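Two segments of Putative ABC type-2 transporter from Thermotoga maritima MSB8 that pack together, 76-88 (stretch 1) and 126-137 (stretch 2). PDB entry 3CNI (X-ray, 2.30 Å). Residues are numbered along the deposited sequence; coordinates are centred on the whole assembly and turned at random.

Stretch 1 (76-88) ARLEIVWYLRGTG
Stretch 2 126-137: PLEIVQHTYLRG

Residues 76-84 and 127-135 form neighbouring parallel β-strands, their axes 15° apart and 4.6 Å at closest approach, in a register that pairs Ala76 with Leu127 and continues unbroken to Leu84 with Leu135 (CA-CA 4.6-5.0 Å). Backbone angles are extended throughout, with phi from -78 to -129° and psi from 92 to 147°. Even-numbered residues of the first strand supply all its backbone hydrogen bonds to the second, each bonding the residues flanking its partner.

Pro126 (-91/-20) opens the ladder, its O accepting from Ala76 N (3.1 Å). Glu128 (chi1 t, chi2 t) donates N to Ala76 O (2.6 Å) and accepts at O from Leu78 N (3.1 Å). Ile129 (m, m) touches both Leu78 (t, chi2 91°) and Ile80 (m, t), its CD1 3.8 Å from Leu78 CD2 and its CG2 3.6 Å from Ile80 CD1. Val130 (t) bonds through N to Leu78 O (2.8 Å) and through O to Ile80 N (2.9 Å). On the face of Leu78 and Ile80, Gln131 (m, t, chi3 51°) accepts at OE1 from Trp82 NE1 (2.9 Å), satisfying the indole of a buried Trp82 (m, chi2 94°).

On the opposite face the Glu79 carboxylate (chi1 -28°, chi2 -145°) links two basic groups, one oxygen for each: His132 (m, chi2 -78°) donates NE2 to Glu79 OE1 (2.9 Å), and Glu79 OE2 forms a salt bridge with Arg77 NE (2.8 Å; t, t, t). His132 N reaches Ile80 O (2.8 Å), and His132 O receives Trp82 N (2.7 Å). Back beside Trp82, Thr133 (m) packs CG2 against Leu84 CD1 (3.6 Å; m, t). On the His132 face, Tyr134 (m, chi2 -81°) stacks, offset, on Tyr83 (m, chi2 -106°), centroids 4.6 Å apart and planes at 23°, while Val81 (t) CG1 meets its edge at Tyr134 CE2 (3.7 Å); Tyr134 N bonds Trp82 O (2.8 Å) and Tyr134 O Leu84 N (2.6 Å). Leu135 (t, p) shares Leu84's face. Arg136 (50/39) closes the ladder, N to Leu84 O (3.1 Å), before Gly137 (83/-3).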

ATOM      1  N   ALA A  76      13.726   6.541  -5.255  1.00 61.78           N
ATOM      2  CA  ALA A  76      13.850   6.033  -6.602  1.00 61.73           C
ATOM      3  C   ALA A  76      12.454   6.022  -7.191  1.00 62.38           C
ATOM      4  O   ALA A  76      11.459   5.793  -6.485  1.00 62.88           O
ATOM      5  CB  ALA A  76      14.453   4.660  -6.608  1.00 60.23           C
ATOM      6  N   ARG A  77      12.408   6.255  -8.486  1.00 62.77           N
ATOM      7  CA  ARG A  77      11.174   6.286  -9.253  1.00 64.61           C
ATOM      8  C   ARG A  77      10.803   4.888  -9.684  1.00 64.60           C
ATOM      9  O   ARG A  77      11.613   4.119 -10.168  1.00 63.95           O
ATOM     10  CB  ARG A  77      11.342   7.204 -10.497  1.00 65.67           C
ATOM     11  CG  ARG A  77      10.037   7.542 -11.266  1.00 68.09           C
ATOM     12  CD  ARG A  77      10.361   8.401 -12.515  1.00 72.21           C
ATOM     13  NE  ARG A  77       9.232   9.221 -13.024  1.00 73.49           N
ATOM     14  N   LEU A  78       9.566   4.536  -9.426  1.00 65.34           N
ATOM     15  CA  LEU A  78       9.024   3.275  -9.910  1.00 65.53           C
ATOM     16  C   LEU A  78       7.685   3.570 -10.622  1.00 65.34           C
ATOM     17  O   LEU A  78       6.802   4.201 -10.041  1.00 65.23           O
ATOM     18  CB  LEU A  78       8.864   2.276  -8.759  1.00 65.17           C
ATOM     19  CG  LEU A  78       8.512   0.834  -9.119  1.00 65.80           C
ATOM     20  CD1 LEU A  78       9.731   0.009  -9.314  1.00 65.11           C
ATOM     21  CD2 LEU A  78       7.633   0.153  -8.063  1.00 67.56           C
ATOM     22  N   GLU A  79       7.551   3.150 -11.887  1.00 64.72           N
ATOM     23  CA  GLU A  79       6.285   3.363 -12.602  1.00 62.92           C
ATOM     24  C   GLU A  79       5.526   2.080 -12.785  1.00 62.12           C
ATOM     25  O   GLU A  79       6.085   0.981 -12.953  1.00 60.94           O
ATOM     26  CB  GLU A  79       6.500   4.047 -13.940  1.00 64.22           C
ATOM     27  CG  GLU A  79       7.730   4.964 -14.017  1.00 66.21           C
ATOM     28  CD  GLU A  79       7.553   6.192 -14.885  1.00 70.85           C
ATOM     29  OE1 GLU A  79       6.640   6.203 -15.764  1.00 72.07           O
ATOM     30  OE2 GLU A  79       8.354   7.169 -14.689  1.00 74.58           O
ATOM     31  N   ILE A  80       4.213   2.245 -12.680  1.00 61.16           N
ATOM     32  CA  ILE A  80       3.234   1.184 -12.974  1.00 60.77           C
ATOM     33  C   ILE A  80       2.352   1.692 -14.063  1.00 60.24           C
ATOM     34  O   ILE A  80       1.804   2.775 -13.942  1.00 59.69           O
ATOM     35  CB  ILE A  80       2.342   0.776 -11.741  1.00 60.66           C
ATOM     36  CG1 ILE A  80       3.209   0.698 -10.461  1.00 62.13           C
ATOM     37  CG2 ILE A  80       1.603  -0.523 -12.025  1.00 57.68           C
ATOM     38  CD1 ILE A  80       2.479   0.862  -9.109  1.00 62.22           C
ATOM     39  N   VAL A  81       2.280   0.931 -15.156  1.00 59.96           N
ATOM     40  CA  VAL A  81       1.292   1.149 -16.221  1.00 59.66           C
ATOM     41  C   VAL A  81       0.227   0.079 -16.079  1.00 59.36           C
ATOM     42  O   VAL A  81       0.511  -1.120 -16.128  1.00 59.79           O
ATOM     43  CB  VAL A  81       1.920   1.075 -17.644  1.00 60.51           C
ATOM     44  CG1 VAL A  81       0.947   1.570 -18.698  1.00 56.87           C
ATOM     45  CG2 VAL A  81       3.239   1.872 -17.677  1.00 61.19           C
ATOM     46  N   TRP A  82      -0.993   0.527 -15.863  1.00 58.84           N
ATOM     47  CA  TRP A  82      -2.103  -0.378 -15.647  1.00 59.99           C
ATOM     48  C   TRP A  82      -2.927  -0.530 -16.871  1.00 59.68           C
ATOM     49  O   TRP A  82      -3.123   0.412 -17.581  1.00 59.66           O
ATOM     50  CB  TRP A  82      -3.022   0.131 -14.531  1.00 60.39           C
ATOM     51  CG  TRP A  82      -2.395   0.310 -13.178  1.00 59.33           C
ATOM     52  CD1 TRP A  82      -1.850   1.470 -12.663  1.00 59.43           C
ATOM     53  CD2 TRP A  82      -2.347  -0.656 -12.130  1.00 57.61           C
ATOM     54  NE1 TRP A  82      -1.454   1.257 -11.386  1.00 60.57           N
ATOM     55  CE2 TRP A  82      -1.746  -0.037 -11.027  1.00 59.71           C
ATOM     56  CE3 TRP A  82      -2.781  -1.978 -12.010  1.00 59.46           C
ATOM     57  CZ2 TRP A  82      -1.545  -0.708  -9.810  1.00 61.24           C
ATOM     58  CZ3 TRP A  82      -2.555  -2.637 -10.814  1.00 59.54           C
ATOM     59  CH2 TRP A  82      -1.974  -1.992  -9.728  1.00 57.61           C
ATOM     60  N   TYR A  83      -3.395  -1.745 -17.107  1.00 61.65           N
ATOM     61  CA  TYR A  83      -4.220  -2.068 -18.279  1.00 62.87           C
ATOM     62  C   TYR A  83      -5.567  -2.572 -17.795  1.00 65.06           C
ATOM     63  O   TYR A  83      -5.775  -3.789 -17.549  1.00 64.87           O
ATOM     64  CB  TYR A  83      -3.567  -3.112 -19.175  1.00 63.18           C
ATOM     65  CG  TYR A  83      -2.344  -2.560 -19.868  1.00 62.10           C
ATOM     66  CD1 TYR A  83      -2.378  -2.236 -21.223  1.00 57.95           C
ATOM     67  CD2 TYR A  83      -1.168  -2.310 -19.153  1.00 59.26           C
ATOM     68  CE1 TYR A  83      -1.292  -1.699 -21.842  1.00 57.28           C
ATOM     69  CE2 TYR A  83      -0.067  -1.783 -19.785  1.00 58.83           C
ATOM     70  CZ  TYR A  83      -0.144  -1.473 -21.123  1.00 57.56           C
ATOM     71  OH  TYR A  83       0.919  -0.930 -21.784  1.00 58.26           O
ATOM     72  N   LEU A  84      -6.473  -1.608 -17.676  1.00 66.44           N
ATOM     73  CA  LEU A  84      -7.828  -1.893 -17.285  1.00 68.74           C
ATOM     74  C   LEU A  84      -8.692  -2.112 -18.516  1.00 69.86           C
ATOM     75  O   LEU A  84      -8.696  -1.320 -19.464  1.00 69.74           O
ATOM     76  CB  LEU A  84      -8.410  -0.772 -16.423  1.00 68.94           C
ATOM     77  CG  LEU A  84      -7.591  -0.363 -15.207  1.00 68.75           C
ATOM     78  CD1 LEU A  84      -8.434   0.734 -14.463  1.00 70.11           C
ATOM     79  CD2 LEU A  84      -7.208  -1.564 -14.336  1.00 66.99           C
ATOM     80  N   ARG A  85      -9.355  -3.252 -18.499  1.00 71.99           N
ATOM     81  CA  ARG A  85     -10.256  -3.640 -19.561  1.00 73.57           C
ATOM     82  C   ARG A  85     -11.596  -3.906 -18.948  1.00 74.03           C
ATOM     83  O   ARG A  85     -12.249  -4.865 -19.264  1.00 76.35           O
ATOM     84  CB  ARG A  85      -9.769  -4.925 -20.215  1.00 73.95           C
ATOM     85  CG  ARG A  85      -8.422  -4.809 -20.914  1.00 75.94           C
ATOM     86  CD  ARG A  85      -7.663  -6.130 -20.944  1.00 77.41           C
ATOM     87  NE  ARG A  85      -6.274  -5.937 -21.386  1.00 76.98           N
ATOM     88  CZ  ARG A  85      -5.213  -6.097 -20.616  1.00 76.44           C
ATOM     89  NH1 ARG A  85      -5.348  -6.482 -19.356  1.00 76.65           N
ATOM     90  NH2 ARG A  85      -3.998  -5.912 -21.119  1.00 78.69           N
ATOM     91  N   GLY A  86     -11.971  -3.063 -18.032  1.00 74.59           N
ATOM     92  CA  GLY A  86     -13.111  -3.326 -17.191  1.00 74.73           C
ATOM     93  C   GLY A  86     -12.906  -2.684 -15.838  1.00 75.15           C
ATOM     94  O   GLY A  86     -11.772  -2.429 -15.392  1.00 75.27           O
ATOM     95  N   THR A  87     -14.033  -2.448 -15.190  1.00 75.35           N
ATOM     96  CA  THR A  87     -14.075  -1.716 -13.946  1.00 74.88           C
ATOM     97  C   THR A  87     -14.764  -2.530 -12.867  1.00 73.87           C
ATOM     98  O   THR A  87     -15.603  -2.011 -12.123  1.00 73.83           O
ATOM     99  CB  THR A  87     -14.731  -0.346 -14.143  1.00 75.56           C
ATOM    100  OG1 THR A  87     -16.152  -0.460 -14.276  1.00 76.87           O
ATOM    101  CG2 THR A  87     -14.153   0.326 -15.391  1.00 77.00           C
ATOM    102  N   GLY A  88     -14.351  -3.798 -12.764  1.00 72.54           N
ATOM    103  CA  GLY A  88     -14.954  -4.740 -11.822  1.00 71.49           C
ATOM    104  C   GLY A  88     -14.066  -5.451 -10.849  1.00 71.12           C
ATOM    105  O   GLY A  88     -12.894  -5.164 -10.670  1.00 70.42           O
ATOM    106  N   PRO A 126      11.064   4.788   0.408  1.00 20.00           N
ATOM    107  CA  PRO A 126      12.184   4.647  -0.486  1.00 20.00           C
ATOM    108  C   PRO A 126      11.783   4.922  -1.899  1.00 20.00           C
ATOM    109  O   PRO A 126      12.642   5.197  -2.695  1.00 20.00           O
ATOM    110  CB  PRO A 126      12.528   3.190  -0.329  1.00 20.00           C
ATOM    111  CG  PRO A 126      11.320   2.601   0.112  1.00 20.00           C
ATOM    112  CD  PRO A 126      10.773   3.519   1.057  1.00 20.00           C
ATOM    113  N   LEU A 127      10.494   4.836  -2.205  1.00 60.11           N
ATOM    114  CA  LEU A 127      10.069   4.807  -3.600  1.00 62.81           C
ATOM    115  C   LEU A 127       9.159   5.987  -3.924  1.00 64.57           C
ATOM    116  O   LEU A 127       8.303   6.362  -3.122  1.00 65.87           O
ATOM    117  CB  LEU A 127       9.358   3.491  -3.917  1.00 63.04           C
ATOM    118  CG  LEU A 127      10.177   2.213  -3.723  1.00 62.91           C
ATOM    119  CD1 LEU A 127       9.328   0.983  -3.997  1.00 59.46           C
ATOM    120  CD2 LEU A 127      11.412   2.226  -4.611  1.00 63.23           C
ATOM    121  N   GLU A 128       9.349   6.568  -5.104  1.00 64.75           N
ATOM    122  CA  GLU A 128       8.373   7.468  -5.674  1.00 66.97           C
ATOM    123  C   GLU A 128       7.585   6.802  -6.823  1.00 67.12           C
ATOM    124  O   GLU A 128       8.037   6.764  -7.975  1.00 67.12           O
ATOM    125  CB  GLU A 128       9.124   8.665  -6.180  1.00 66.99           C
ATOM    126  CG  GLU A 128       8.294   9.732  -6.719  1.00 72.76           C
ATOM    127  CD  GLU A 128       9.190  10.891  -7.128  1.00 79.62           C
ATOM    128  OE1 GLU A 128      10.019  11.325  -6.248  1.00 83.52           O
ATOM    129  OE2 GLU A 128       9.104  11.314  -8.317  1.00 80.79           O
ATOM    130  N   ILE A 129       6.401   6.300  -6.456  1.00 67.89           N
ATOM    131  CA  ILE A 129       5.480   5.551  -7.347  1.00 67.62           C
ATOM    132  C   ILE A 129       4.671   6.446  -8.287  1.00 67.44           C
ATOM    133  O   ILE A 129       3.795   7.188  -7.866  1.00 66.95           O
ATOM    134  CB  ILE A 129       4.463   4.685  -6.579  1.00 68.44           C
ATOM    135  CG1 ILE A 129       5.125   3.764  -5.526  1.00 68.02           C
ATOM    136  CG2 ILE A 129       3.617   3.860  -7.564  1.00 68.66           C
ATOM    137  CD1 ILE A 129       6.347   3.055  -5.994  1.00 70.65           C
ATOM    138  N   VAL A 130       5.005   6.361  -9.577  1.00 67.02           N
ATOM    139  CA  VAL A 130       4.250   7.017 -10.661  1.00 66.02           C
ATOM    140  C   VAL A 130       3.345   5.995 -11.364  1.00 65.14           C
ATOM    141  O   VAL A 130       3.798   4.921 -11.774  1.00 64.81           O
ATOM    142  CB  VAL A 130       5.194   7.666 -11.696  1.00 66.19           C
ATOM    143  CG1 VAL A 130       4.401   8.325 -12.807  1.00 65.31           C
ATOM    144  CG2 VAL A 130       6.141   8.686 -11.006  1.00 67.24           C
ATOM    145  N   GLN A 131       2.060   6.337 -11.514  1.00 63.56           N
ATOM    146  CA  GLN A 131       1.097   5.382 -12.076  1.00 60.82           C
ATOM    147  C   GLN A 131       0.432   5.942 -13.281  1.00 59.29           C
ATOM    148  O   GLN A 131       0.171   7.124 -13.377  1.00 59.02           O
ATOM    149  CB  GLN A 131       0.064   4.985 -11.035  1.00 61.44           C
ATOM    150  CG  GLN A 131       0.623   4.600  -9.705  1.00 58.69           C
ATOM    151  CD  GLN A 131      -0.417   3.972  -8.794  1.00 59.54           C
ATOM    152  OE1 GLN A 131      -1.111   3.059  -9.167  1.00 62.09           O
ATOM    153  NE2 GLN A 131      -0.517   4.469  -7.590  1.00 60.03           N
ATOM    154  N   HIS A 132       0.250   5.071 -14.263  1.00 59.81           N
ATOM    155  CA  HIS A 132      -0.473   5.357 -15.553  1.00 58.67           C
ATOM    156  C   HIS A 132      -1.511   4.326 -15.771  1.00 58.33           C
ATOM    157  O   HIS A 132      -1.280   3.141 -15.480  1.00 58.29           O
ATOM    158  CB  HIS A 132       0.471   5.348 -16.766  1.00 58.96           C
ATOM    159  CG  HIS A 132       1.753   6.066 -16.525  1.00 59.92           C
ATOM    160  ND1 HIS A 132       1.845   7.433 -16.554  1.00 62.87           N
ATOM    161  CD2 HIS A 132       2.971   5.619 -16.145  1.00 62.30           C
ATOM    162  CE1 HIS A 132       3.075   7.798 -16.242  1.00 60.76           C
ATOM    163  NE2 HIS A 132       3.780   6.715 -16.000  1.00 58.53           N
ATOM    164  N   THR A 133      -2.653   4.772 -16.293  1.00 58.68           N
ATOM    165  CA  THR A 133      -3.811   3.910 -16.490  1.00 58.19           C
ATOM    166  C   THR A 133      -4.430   3.936 -17.867  1.00 58.55           C
ATOM    167  O   THR A 133      -4.911   4.969 -18.371  1.00 58.28           O
ATOM    168  CB  THR A 133      -4.916   4.260 -15.491  1.00 58.36           C
ATOM    169  OG1 THR A 133      -4.366   4.207 -14.173  1.00 58.26           O
ATOM    170  CG2 THR A 133      -6.088   3.278 -15.586  1.00 57.28           C
ATOM    171  N   TYR A 134      -4.426   2.741 -18.439  1.00 59.18           N
ATOM    172  CA  TYR A 134      -5.249   2.391 -19.593  1.00 60.39           C
ATOM    173  C   TYR A 134      -6.600   1.900 -19.136  1.00 60.92           C
ATOM    174  O   TYR A 134      -6.737   0.907 -18.416  1.00 59.69           O
ATOM    175  CB  TYR A 134      -4.617   1.290 -20.452  1.00 60.48           C
ATOM    176  CG  TYR A 134      -3.496   1.737 -21.340  1.00 60.84           C
ATOM    177  CD1 TYR A 134      -3.736   2.342 -22.559  1.00 63.38           C
ATOM    178  CD2 TYR A 134      -2.198   1.531 -20.967  1.00 63.24           C
ATOM    179  CE1 TYR A 134      -2.693   2.731 -23.380  1.00 63.90           C
ATOM    180  CE2 TYR A 134      -1.155   1.914 -21.765  1.00 64.47           C
ATOM    181  CZ  TYR A 134      -1.394   2.508 -22.958  1.00 64.63           C
ATOM    182  OH  TYR A 134      -0.308   2.871 -23.719  1.00 67.94           O
ATOM    183  N   LEU A 135      -7.597   2.616 -19.599  1.00 62.72           N
ATOM    184  CA  LEU A 135      -8.983   2.185 -19.486  1.00 64.64           C
ATOM    185  C   LEU A 135      -9.558   2.129 -20.891  1.00 65.33           C
ATOM    186  O   LEU A 135      -9.609   3.132 -21.623  1.00 64.43           O
ATOM    187  CB  LEU A 135      -9.773   3.160 -18.614  1.00 65.39           C
ATOM    188  CG  LEU A 135     -11.290   2.973 -18.536  1.00 67.37           C
ATOM    189  CD1 LEU A 135     -11.651   1.539 -18.235  1.00 68.65           C
ATOM    190  CD2 LEU A 135     -11.846   3.908 -17.465  1.00 70.39           C
ATOM    191  N   ARG A 136      -9.929   0.908 -21.259  1.00 66.54           N
ATOM    192  CA  ARG A 136     -10.534   0.607 -22.543  1.00 67.06           C
ATOM    193  C   ARG A 136      -9.697   1.228 -23.657  1.00 67.45           C
ATOM    194  O   ARG A 136     -10.224   1.726 -24.648  1.00 68.03           O
ATOM    195  CB  ARG A 136     -11.986   1.109 -22.594  1.00 67.14           C
ATOM    196  CG  ARG A 136     -12.914   0.480 -21.544  1.00 67.97           C
ATOM    197  CD  ARG A 136     -14.333   1.097 -21.595  1.00 69.49           C
ATOM    198  N   GLY A 137      -8.386   1.179 -23.499  1.00 67.35           N
ATOM    199  CA  GLY A 137      -7.489   1.625 -24.560  1.00 67.04           C
ATOM    200  C   GLY A 137      -7.286   3.136 -24.562  1.00 66.89           C
ATOM    201  O   GLY A 137      -6.526   3.680 -25.376  1.00 67.33           O
TER